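Titin heart isoform N2-B (Homo sapiens, PDB 2BK8) probably serves as a structural protein of the muscle sarcomere, the domain here being an immunoglobulin-like module of its M-band part. Local coordinates at residues Val19-Lys24 and Gly71-Lys76; Thr32-Tyr37 and Ile51-Gly56; Ser46-Ile51 and Lys67-Thr72. All coordinates share one frame; numbering follows the deposited sequence. Where two conformers were deposited one is given.

Contact 1 of 3, residues Val19-Lys24 and Gly71-Lys76; sequences VKYVCK and GTYRCK
Tyr21 brings the CE2 corner of its ring over one face of the Tyr73 ring, near the rim, with CE2 lying 4.3 Å from Tyr73 CG. The two planes are nearly parallel, 19° apart, but displaced, with the ring centroids 5.5 Å from each other. Only that CE2 corner lies above the Tyr73 ring, so the overlap is marginal. The hydroxyls turn elsewhere: Tyr21 OH bonds to the carbonyl of Glu89, and Tyr73 OH to the carbonyl of Asp69. That second bond, back to the backbone four residues earlier, is the tyrosine corner of Greek-key proteins.

Two residues further along each strand, Cys23 and Cys75 face each other at the place where many immunoglobulin domains carry their intersheet disulfide. Both sulfurs sit anti to their own backbone nitrogen (chi1 180°), yet Cys23 SG and Cys75 SG remain 4.0 Å apart, far beyond bonding distance. The model therefore has two separate cysteines, and the pair meets by packing alone, with Cys23 CB also 4.0 Å from Cys75 SG. Their CA atoms are 7.3 Å apart, against 8.7 Å for the CA atoms of Tyr21 and Tyr73.

All four side chains are buried in the middle of the sandwich, where strand 19-26 of one sheet faces strand 71-78 of the other. Trp36 of strand 33-38 packs on both Tyr21 and Cys75, Leu90 of strand 83-92 on both tyrosines, and Leu60 and Val62 of strand 57-62 on Tyr73.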
loop_
_atom_site.group_PDB
_atom_site.type_symbol
_atom_site.label_atom_id
_atom_site.label_comp_id
_atom_site.label_asym_id
_atom_site.label_seq_id
_atom_site.Cartn_x
_atom_site.Cartn_y
_atom_site.Cartn_z
ATOM N N VAL A 19 4.863 1.247 9.999
ATOM C CA VAL A 19 3.394 1.179 9.878
ATOM C C VAL A 19 3.057 0.079 8.866
ATOM O O VAL A 19 3.949 -0.364 8.130
ATOM C CB VAL A 19 2.718 2.522 9.434
ATOM C CG1 VAL A 19 3.075 3.671 10.395
ATOM C CG2 VAL A 19 3.043 2.862 7.970
ATOM N N LYS A 20 1.792 -0.353 8.807
ATOM C CA LYS A 20 1.337 -1.327 7.809
ATOM C C LYS A 20 0.089 -0.832 7.117
ATOM O O LYS A 20 -0.703 -0.081 7.719
ATOM C CB LYS A 20 1.022 -2.677 8.490
ATOM C CG LYS A 20 0.023 -2.574 9.662
ATOM C CD LYS A 20 -0.575 -3.928 10.094
ATOM C CE LYS A 20 -1.983 -3.782 10.714
ATOM N NZ LYS A 20 -2.144 -2.569 11.581
ATOM N N TYR A 21 -0.089 -1.276 5.873
ATOM C CA TYR A 21 -1.315 -1.071 5.118
ATOM C C TYR A 21 -1.834 -2.433 4.603
ATOM O O TYR A 21 -1.082 -3.228 4.041
ATOM C CB TYR A 21 -1.116 -0.089 3.941
ATOM C CG TYR A 21 -0.778 1.292 4.437
ATOM C CD1 TYR A 21 -1.780 2.152 4.937
ATOM C CD2 TYR A 21 0.555 1.729 4.487
ATOM C CE1 TYR A 21 -1.446 3.430 5.437
ATOM C CE2 TYR A 21 0.863 2.975 4.951
ATOM C CZ TYR A 21 -0.131 3.812 5.448
ATOM O OH TYR A 21 0.242 5.047 5.949
ATOM N N VAL A 22 -3.124 -2.666 4.770
ATOM C CA VAL A 22 -3.732 -3.936 4.376
ATOM C C VAL A 22 -4.882 -3.663 3.418
ATOM O O VAL A 22 -5.841 -2.913 3.745
ATOM C CB VAL A 22 -4.270 -4.730 5.611
ATOM C CG1 VAL A 22 -5.067 -5.982 5.145
ATOM C CG2 VAL A 22 -3.151 -5.099 6.569
ATOM N N CYS A 23 -4.811 -4.288 2.247
ATOM C CA CYS A 23 -5.855 -4.122 1.244
ATOM C C CYS A 23 -6.414 -5.488 0.849
ATOM O O CYS A 23 -5.696 -6.342 0.311
ATOM C CB CYS A 23 -5.320 -3.365 0.006
ATOM S SG CYS A 23 -6.612 -3.127 -1.329
ATOM N N LYS A 24 -7.703 -5.692 1.108
ATOM C CA LYS A 24 -8.369 -6.948 0.759
ATOM C C LYS A 24 -9.095 -6.877 -0.617
ATOM O O LYS A 24 -9.874 -5.958 -0.862
ATOM C CB LYS A 24 -9.336 -7.337 1.909
ATOM C CG LYS A 24 -9.760 -8.777 1.957
ATOM C CD LYS A 24 -10.643 -9.020 3.183
ATOM C CE LYS A 24 -11.432 -10.300 3.035
ATOM N NZ LYS A 24 -12.570 -10.432 3.993
ATOM N N GLY A 71 2.791 11.136 3.394
ATOM C CA GLY A 71 2.067 11.344 2.113
ATOM C C GLY A 71 0.991 10.311 1.801
ATOM O O GLY A 71 0.352 9.734 2.712
ATOM N N THR A 72 0.807 10.066 0.502
ATOM C CA THR A 72 -0.252 9.187 0.008
ATOM C C THR A 72 0.298 7.876 -0.558
ATOM O O THR A 72 1.228 7.911 -1.380
ATOM C CB THR A 72 -1.084 9.901 -1.070
ATOM O OG1 THR A 72 -1.608 11.133 -0.548
ATOM C CG2 THR A 72 -2.231 9.017 -1.511
ATOM N N TYR A 73 -0.292 6.744 -0.135
ATOM C CA TYR A 73 0.119 5.395 -0.589
ATOM C C TYR A 73 -1.031 4.789 -1.413
ATOM O O TYR A 73 -2.197 4.940 -1.031
ATOM C CB TYR A 73 0.493 4.504 0.623
ATOM C CG TYR A 73 1.790 4.949 1.275
ATOM C CD1 TYR A 73 2.972 4.261 1.042
ATOM C CD2 TYR A 73 1.831 6.107 2.061
ATOM C CE1 TYR A 73 4.200 4.717 1.589
ATOM C CE2 TYR A 73 3.044 6.562 2.624
ATOM C CZ TYR A 73 4.210 5.867 2.379
ATOM O OH TYR A 73 5.390 6.343 2.962
ATOM N N ARG A 74 -0.713 4.168 -2.556
ATOM C CA ARG A 74 -1.713 3.565 -3.470
ATOM C C ARG A 74 -1.428 2.078 -3.616
ATOM O O ARG A 74 -0.282 1.678 -3.793
ATOM C CB ARG A 74 -1.649 4.218 -4.860
ATOM C CG ARG A 74 -2.504 3.580 -5.991
ATOM C CD ARG A 74 -2.234 4.327 -7.318
ATOM N NE ARG A 74 -3.077 3.909 -8.437
ATOM C CZ ARG A 74 -3.169 4.567 -9.595
ATOM N NH1 ARG A 74 -2.486 5.692 -9.796
ATOM N NH2 ARG A 74 -3.965 4.127 -10.555
ATOM N N CYS A 75 -2.476 1.260 -3.525
ATOM C CA CYS A 75 -2.396 -0.171 -3.892
ATOM C C CYS A 75 -3.107 -0.315 -5.228
ATOM O O CYS A 75 -4.336 -0.087 -5.323
ATOM C CB CYS A 75 -3.101 -1.044 -2.846
ATOM S SG CYS A 75 -3.076 -2.837 -3.205
ATOM N N LYS A 76 -2.338 -0.642 -6.267
ATOM C CA LYS A 76 -2.890 -0.852 -7.624
ATOM C C LYS A 76 -3.027 -2.337 -7.993
ATOM O O LYS A 76 -2.058 -3.104 -7.987
ATOM C CB LYS A 76 -2.070 -0.083 -8.708
ATOM C CG LYS A 76 -2.653 -0.216 -10.124
ATOM C CD LYS A 76 -1.787 0.547 -11.128
ATOM C CE LYS A 76 -2.248 0.306 -12.552
ATOM N NZ LYS A 76 -1.995 1.478 -13.456
#

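Contact 2 of 3, residues Thr32-Tyr37 and Ile51-Gly56; sequences TQVTWY and ITYEDG
Val34 and Tyr53 bring strands 33-38 and 49-54 together across the interface of the two sheets, their CA atoms 7.1 Å apart and the backbones (CA of Thr32 to Trp36 against CA of Ile51 to Tyr53) running nearly opposite, at 162°. The methyl CG2 of Val34 sits over one face of the Tyr53 ring, 3.9 Å from its centroid and 23° off the normal, a CH-pi contact. Tyr53 carries its ring anti to the backbone N (chi1 170°), which stretches it along the opposing strand as far as Thr32, whose CG2 lies 3.8 Å from Tyr53 OH. That hydroxyl also receives a weak bond from Gly56 N, while Thr32 OG1 is engaged with Asp29 N.

At the other end, Ile51 CG2 reaches Trp36 CD1 at 3.8 Å, the two side chains running antiparallel alongside one another. A water in the plane of the indole, at its edge, accepts from Trp36 NE1 at 3.0 Å and donates to Thr52 O at 2.8 Å.

Methyl-to-ring packing thus does most of the joining, and the polar link passes through water, which gives the indole N-H an acceptor between two segments that share no direct hydrogen bond.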
loop_
_atom_site.group_PDB
_atom_site.type_symbol
_atom_site.label_atom_id
_atom_site.label_comp_id
_atom_site.label_asym_id
_atom_site.label_seq_id
_atom_site.Cartn_x
_atom_site.Cartn_y
_atom_site.Cartn_z
ATOM N N THR A 32 -4.250 -11.962 -11.238
ATOM C CA THR A 32 -4.141 -10.771 -10.398
ATOM C C THR A 32 -2.679 -10.442 -10.035
ATOM O O THR A 32 -1.968 -11.316 -9.538
ATOM C CB THR A 32 -4.977 -10.941 -9.109
ATOM O OG1 THR A 32 -6.330 -11.255 -9.467
ATOM C CG2 THR A 32 -4.952 -9.668 -8.277
ATOM N N GLN A 33 -2.246 -9.201 -10.304
ATOM C CA GLN A 33 -0.908 -8.667 -9.930
ATOM C C GLN A 33 -1.081 -7.357 -9.136
ATOM O O GLN A 33 -1.862 -6.494 -9.524
ATOM C CB GLN A 33 -0.014 -8.413 -11.167
ATOM C CG GLN A 33 1.347 -7.720 -10.834
ATOM C CD GLN A 33 2.159 -7.315 -12.062
ATOM O OE1 GLN A 33 1.818 -6.352 -12.771
ATOM N NE2 GLN A 33 3.253 -8.039 -12.312
ATOM N N VAL A 34 -0.315 -7.188 -8.054
ATOM C CA VAL A 34 -0.463 -6.007 -7.179
ATOM C C VAL A 34 0.816 -5.200 -7.175
ATOM O O VAL A 34 1.903 -5.785 -7.102
ATOM C CB VAL A 34 -0.739 -6.433 -5.715
ATOM C CG1 VAL A 34 -0.761 -5.204 -4.756
ATOM C CG2 VAL A 34 -2.020 -7.226 -5.634
ATOM N N THR A 35 0.689 -3.878 -7.324
ATOM C CA THR A 35 1.856 -2.977 -7.234
ATOM C C THR A 35 1.493 -1.811 -6.302
ATOM O O THR A 35 0.426 -1.192 -6.441
ATOM C CB THR A 35 2.262 -2.412 -8.639
ATOM O OG1 THR A 35 2.455 -3.488 -9.578
ATOM C CG2 THR A 35 3.556 -1.590 -8.567
ATOM N N TRP A 36 2.392 -1.491 -5.369
ATOM C CA TRP A 36 2.193 -0.323 -4.482
ATOM C C TRP A 36 3.009 0.898 -4.951
ATOM O O TRP A 36 4.066 0.743 -5.579
ATOM C CB TRP A 36 2.588 -0.665 -3.043
ATOM C CG TRP A 36 1.717 -1.675 -2.350
ATOM C CD1 TRP A 36 1.759 -3.032 -2.494
ATOM C CD2 TRP A 36 0.665 -1.398 -1.405
ATOM N NE1 TRP A 36 0.809 -3.619 -1.680
ATOM C CE2 TRP A 36 0.134 -2.641 -0.997
ATOM C CE3 TRP A 36 0.149 -0.214 -0.836
ATOM C CZ2 TRP A 36 -0.890 -2.755 -0.018
ATOM C CZ3 TRP A 36 -0.883 -0.309 0.120
ATOM C CH2 TRP A 36 -1.409 -1.597 0.510
ATOM N N TYR A 37 2.510 2.099 -4.639
ATOM C CA TYR A 37 3.209 3.369 -4.932
ATOM C C TYR A 37 3.204 4.287 -3.703
ATOM O O TYR A 37 2.252 4.303 -2.934
ATOM C CB TYR A 37 2.578 4.118 -6.118
ATOM C CG TYR A 37 2.545 3.356 -7.437
ATOM C CD1 TYR A 37 3.439 3.647 -8.480
ATOM C CD2 TYR A 37 1.580 2.362 -7.657
ATOM C CE1 TYR A 37 3.386 2.944 -9.690
ATOM C CE2 TYR A 37 1.549 1.665 -8.817
ATOM C CZ TYR A 37 2.442 1.940 -9.836
ATOM O OH TYR A 37 2.337 1.208 -11.023
ATOM N N ILE A 51 6.743 -6.265 1.274
ATOM C CA ILE A 51 5.520 -6.314 0.464
ATOM C C ILE A 51 5.201 -7.761 0.167
ATOM O O ILE A 51 6.057 -8.527 -0.311
ATOM C CB ILE A 51 5.677 -5.545 -0.875
ATOM C CG1 ILE A 51 6.015 -4.065 -0.625
ATOM C CG2 ILE A 51 4.385 -5.628 -1.725
ATOM C CD1 ILE A 51 6.452 -3.305 -1.901
ATOM N N THR A 52 3.945 -8.127 0.440
ATOM C CA THR A 52 3.471 -9.480 0.145
ATOM C C THR A 52 2.070 -9.443 -0.497
ATOM O O THR A 52 1.275 -8.533 -0.247
ATOM C CB THR A 52 3.448 -10.390 1.406
ATOM O OG1 THR A 52 2.663 -9.754 2.425
ATOM C CG2 THR A 52 4.887 -10.628 1.961
ATOM N N TYR A 53 1.795 -10.434 -1.338
ATOM C CA TYR A 53 0.427 -10.647 -1.853
ATOM C C TYR A 53 0.136 -12.129 -1.986
ATOM O O TYR A 53 0.888 -12.843 -2.651
ATOM C CB TYR A 53 0.158 -9.945 -3.200
ATOM C CG TYR A 53 -1.173 -10.404 -3.766
ATOM C CD1 TYR A 53 -2.379 -9.948 -3.220
ATOM C CD2 TYR A 53 -1.225 -11.353 -4.790
ATOM C CE1 TYR A 53 -3.632 -10.428 -3.702
ATOM C CE2 TYR A 53 -2.446 -11.838 -5.266
ATOM C CZ TYR A 53 -3.645 -11.372 -4.716
ATOM O OH TYR A 53 -4.843 -11.854 -5.211
ATOM N N GLU A 54 -0.959 -12.587 -1.362
ATOM C CA GLU A 54 -1.409 -13.995 -1.445
ATOM C C GLU A 54 -2.905 -14.056 -1.176
ATOM O O GLU A 54 -3.376 -13.391 -0.238
ATOM C CB GLU A 54 -0.709 -14.886 -0.402
ATOM C CG GLU A 54 0.753 -14.540 -0.151
ATOM C CD GLU A 54 1.492 -15.543 0.692
ATOM O OE1 GLU A 54 0.993 -16.684 0.847
ATOM O OE2 GLU A 54 2.604 -15.203 1.175
ATOM N N ASP A 55 -3.644 -14.835 -1.987
ATOM C CA ASP A 55 -5.016 -15.215 -1.673
ATOM C C ASP A 55 -5.904 -13.991 -1.365
ATOM O O ASP A 55 -6.665 -13.992 -0.388
ATOM C CB ASP A 55 -4.997 -16.220 -0.512
ATOM C CG ASP A 55 -6.330 -16.909 -0.278
ATOM O OD1 ASP A 55 -7.084 -17.202 -1.233
ATOM O OD2 ASP A 55 -6.620 -17.210 0.890
ATOM N N GLY A 56 -5.790 -12.953 -2.199
ATOM C CA GLY A 56 -6.605 -11.731 -2.066
ATOM C C GLY A 56 -6.268 -10.740 -0.979
ATOM O O GLY A 56 -7.011 -9.773 -0.730
HETATM O O HOH W 1 1.005 -6.598 -2.294
#

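Contact 3 of 3, residues Ser46-Ile51 and Lys67-Thr72; sequences SEKYEI and KLDDGT
Lys48 and Asp69 reach toward each other from opposite directions and close a salt bridge, Lys48 NZ donating to Asp69 OD2 at 2.8 Å. The ammonium comes in on the syn side of the carboxylate, 24° out of its plane, and the methylene behind it settles against the other oxygen, with Lys48 CE 3.4 Å from Asp69 OD1. The lysine leaves its backbone with CG anti to N, bends once at chi2 (75°), and then runs straight to the acid; on the way its CG lies over the centre of the Tyr49 ring, 3.6 Å above the plane.

This end is tight and well supplied with partners. Lys48 NZ bonds also to Lys63 O, and Asp69 OD2 accepts a second bond from Thr66 N. At the start of the segment, Ser46 OG accepts from Lys48 N, an ST turn, and from Tyr49 N, an ST motif; together they tie down the turn from which the lysine departs.

The other side of the carboxylate is looser. Tyr49 OH stops short of Asp69, and a water fills in, 2.6 Å from Tyr49 OH and donating to Asp69 OD1 at 2.7 Å. An asparagine in place of Asp69 would probably leave the Lys48 ammonium without its countercharge.

Asp69, Gly71 and Tyr73 spell the D-x-G-x-Y sequence of immunoglobulin domains, and the basic residue just ahead of strand 49-54, paired with that aspartate, recalls the bridge of many variable-type relatives, where it is often an arginine.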
loop_
_atom_site.group_PDB
_atom_site.type_symbol
_atom_site.label_atom_id
_atom_site.label_comp_id
_atom_site.label_asym_id
_atom_site.label_seq_id
_atom_site.Cartn_x
_atom_site.Cartn_y
_atom_site.Cartn_z
ATOM N N SER A 46 12.790 -4.370 -0.400
ATOM C CA SER A 46 14.080 -3.732 -0.163
ATOM C C SER A 46 14.330 -3.657 1.347
ATOM O O SER A 46 13.537 -4.175 2.136
ATOM C CB SER A 46 14.043 -2.318 -0.740
ATOM O OG SER A 46 13.013 -1.558 -0.129
ATOM N N GLU A 47 15.407 -2.989 1.749
ATOM C CA GLU A 47 15.649 -2.720 3.164
ATOM C C GLU A 47 14.530 -1.847 3.755
ATOM O O GLU A 47 14.277 -1.882 4.954
ATOM C CB GLU A 47 17.014 -2.057 3.353
ATOM C CG GLU A 47 18.204 -2.987 3.091
ATOM C CD GLU A 47 19.557 -2.307 3.250
ATOM O OE1 GLU A 47 19.627 -1.197 3.842
ATOM O OE2 GLU A 47 20.564 -2.892 2.786
ATOM N N LYS A 48 13.829 -1.110 2.895
ATOM C CA LYS A 48 12.808 -0.153 3.339
ATOM C C LYS A 48 11.359 -0.682 3.388
ATOM O O LYS A 48 10.607 -0.286 4.297
ATOM C CB LYS A 48 12.880 1.107 2.464
ATOM C CG LYS A 48 11.873 2.206 2.773
ATOM C CD LYS A 48 12.234 2.982 4.037
ATOM C CE LYS A 48 11.246 4.115 4.331
ATOM N NZ LYS A 48 11.716 4.913 5.537
ATOM N N TYR A 49 10.948 -1.494 2.395
ATOM C CA TYR A 49 9.548 -1.979 2.256
ATOM C C TYR A 49 9.420 -3.512 2.272
ATOM O O TYR A 49 10.190 -4.201 1.593
ATOM C CB TYR A 49 8.883 -1.456 0.954
ATOM C CG TYR A 49 8.956 0.038 0.787
ATOM C CD1 TYR A 49 8.201 0.887 1.592
ATOM C CD2 TYR A 49 9.779 0.608 -0.190
ATOM C CE1 TYR A 49 8.268 2.283 1.434
ATOM C CE2 TYR A 49 9.853 2.002 -0.348
ATOM C CZ TYR A 49 9.113 2.821 0.471
ATOM O OH TYR A 49 9.156 4.192 0.313
ATOM N N GLU A 50 8.432 -4.032 3.018
ATOM C CA GLU A 50 8.178 -5.477 3.082
ATOM C C GLU A 50 6.786 -5.660 2.468
ATOM O O GLU A 50 5.797 -5.208 3.045
ATOM C CB GLU A 50 8.236 -6.025 4.531
ATOM C CG GLU A 50 8.195 -7.539 4.658
ATOM C CD GLU A 50 7.922 -8.057 6.100
ATOM O OE1 GLU A 50 8.219 -7.360 7.086
ATOM O OE2 GLU A 50 7.392 -9.187 6.239
ATOM N N ILE A 51 6.743 -6.265 1.274
ATOM C CA ILE A 51 5.520 -6.314 0.464
ATOM C C ILE A 51 5.201 -7.761 0.167
ATOM O O ILE A 51 6.057 -8.527 -0.311
ATOM C CB ILE A 51 5.677 -5.545 -0.875
ATOM C CG1 ILE A 51 6.015 -4.065 -0.625
ATOM C CG2 ILE A 51 4.385 -5.628 -1.725
ATOM C CD1 ILE A 51 6.452 -3.305 -1.901
ATOM N N LYS A 67 10.493 11.720 8.364
ATOM C CA LYS A 67 9.582 12.760 7.851
ATOM C C LYS A 67 9.300 12.636 6.339
ATOM O O LYS A 67 8.208 12.995 5.881
ATOM C CB LYS A 67 10.102 14.165 8.206
ATOM C CG LYS A 67 9.919 14.517 9.698
ATOM C CD LYS A 67 10.273 15.976 9.962
ATOM C CE LYS A 67 10.120 16.338 11.415
ATOM N NZ LYS A 67 11.308 15.879 12.173
ATOM N N LEU A 68 10.269 12.127 5.563
ATOM C CA LEU A 68 10.083 11.931 4.100
ATOM C C LEU A 68 8.905 11.033 3.743
ATOM O O LEU A 68 8.370 11.127 2.644
ATOM C CB LEU A 68 11.319 11.337 3.440
ATOM C CG LEU A 68 12.569 12.219 3.371
ATOM C CD1 LEU A 68 13.702 11.393 2.783
ATOM C CD2 LEU A 68 12.367 13.488 2.532
ATOM N N ASP A 69 8.531 10.153 4.676
ATOM C CA ASP A 69 7.523 9.118 4.428
ATOM C C ASP A 69 6.073 9.603 4.516
ATOM O O ASP A 69 5.170 8.849 4.159
ATOM C CB ASP A 69 7.777 7.873 5.345
ATOM C CG ASP A 69 9.142 7.227 5.077
ATOM O OD1 ASP A 69 9.522 7.058 3.879
ATOM O OD2 ASP A 69 9.866 6.924 6.059
ATOM N N ASP A 70 5.866 10.840 4.983
ATOM C CA ASP A 70 4.531 11.449 5.091
ATOM C C ASP A 70 3.967 11.706 3.676
ATOM O O ASP A 70 4.598 12.399 2.862
ATOM C CB ASP A 70 4.597 12.723 5.966
ATOM C CG ASP A 70 3.217 13.337 6.263
ATOM O OD1 ASP A 70 2.478 13.620 5.289
ATOM O OD2 ASP A 70 2.892 13.561 7.463
ATOM N N GLY A 71 2.791 11.136 3.394
ATOM C CA GLY A 71 2.067 11.344 2.113
ATOM C C GLY A 71 0.991 10.311 1.801
ATOM O O GLY A 71 0.352 9.734 2.712
ATOM N N THR A 72 0.807 10.066 0.502
ATOM C CA THR A 72 -0.252 9.187 0.008
ATOM C C THR A 72 0.298 7.876 -0.558
ATOM O O THR A 72 1.228 7.911 -1.380
ATOM C CB THR A 72 -1.084 9.901 -1.070
ATOM O OG1 THR A 72 -1.608 11.133 -0.548
ATOM C CG2 THR A 72 -2.231 9.017 -1.511
HETATM O O HOH W 2 8.014 5.546 2.209
#

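In the fold
Contact 1 is the core of the sandwich, fully buried, its centre about 2 Å from the chain centre. Contact 2 is a surface contact and contact 3 partly buried, their centres about 9 and 10 Å from that point. Contacts 1 and 2 span the two sheets; contact 3 ties the loop before strand 49-54 to the turn before strand 71-78. Segments of contacts 2 and 3 overlap at Ile51, which packs only in contact 2. Contacts 1 and 2 join directly, with Lys76 N 2.8 Å from Thr35 O and Cys75 SG packed on Val34 CG1. The chemistry follows position: apolar packing centrally, methyl-aromatic packing with a bridging water, then a charged pair at the loop end.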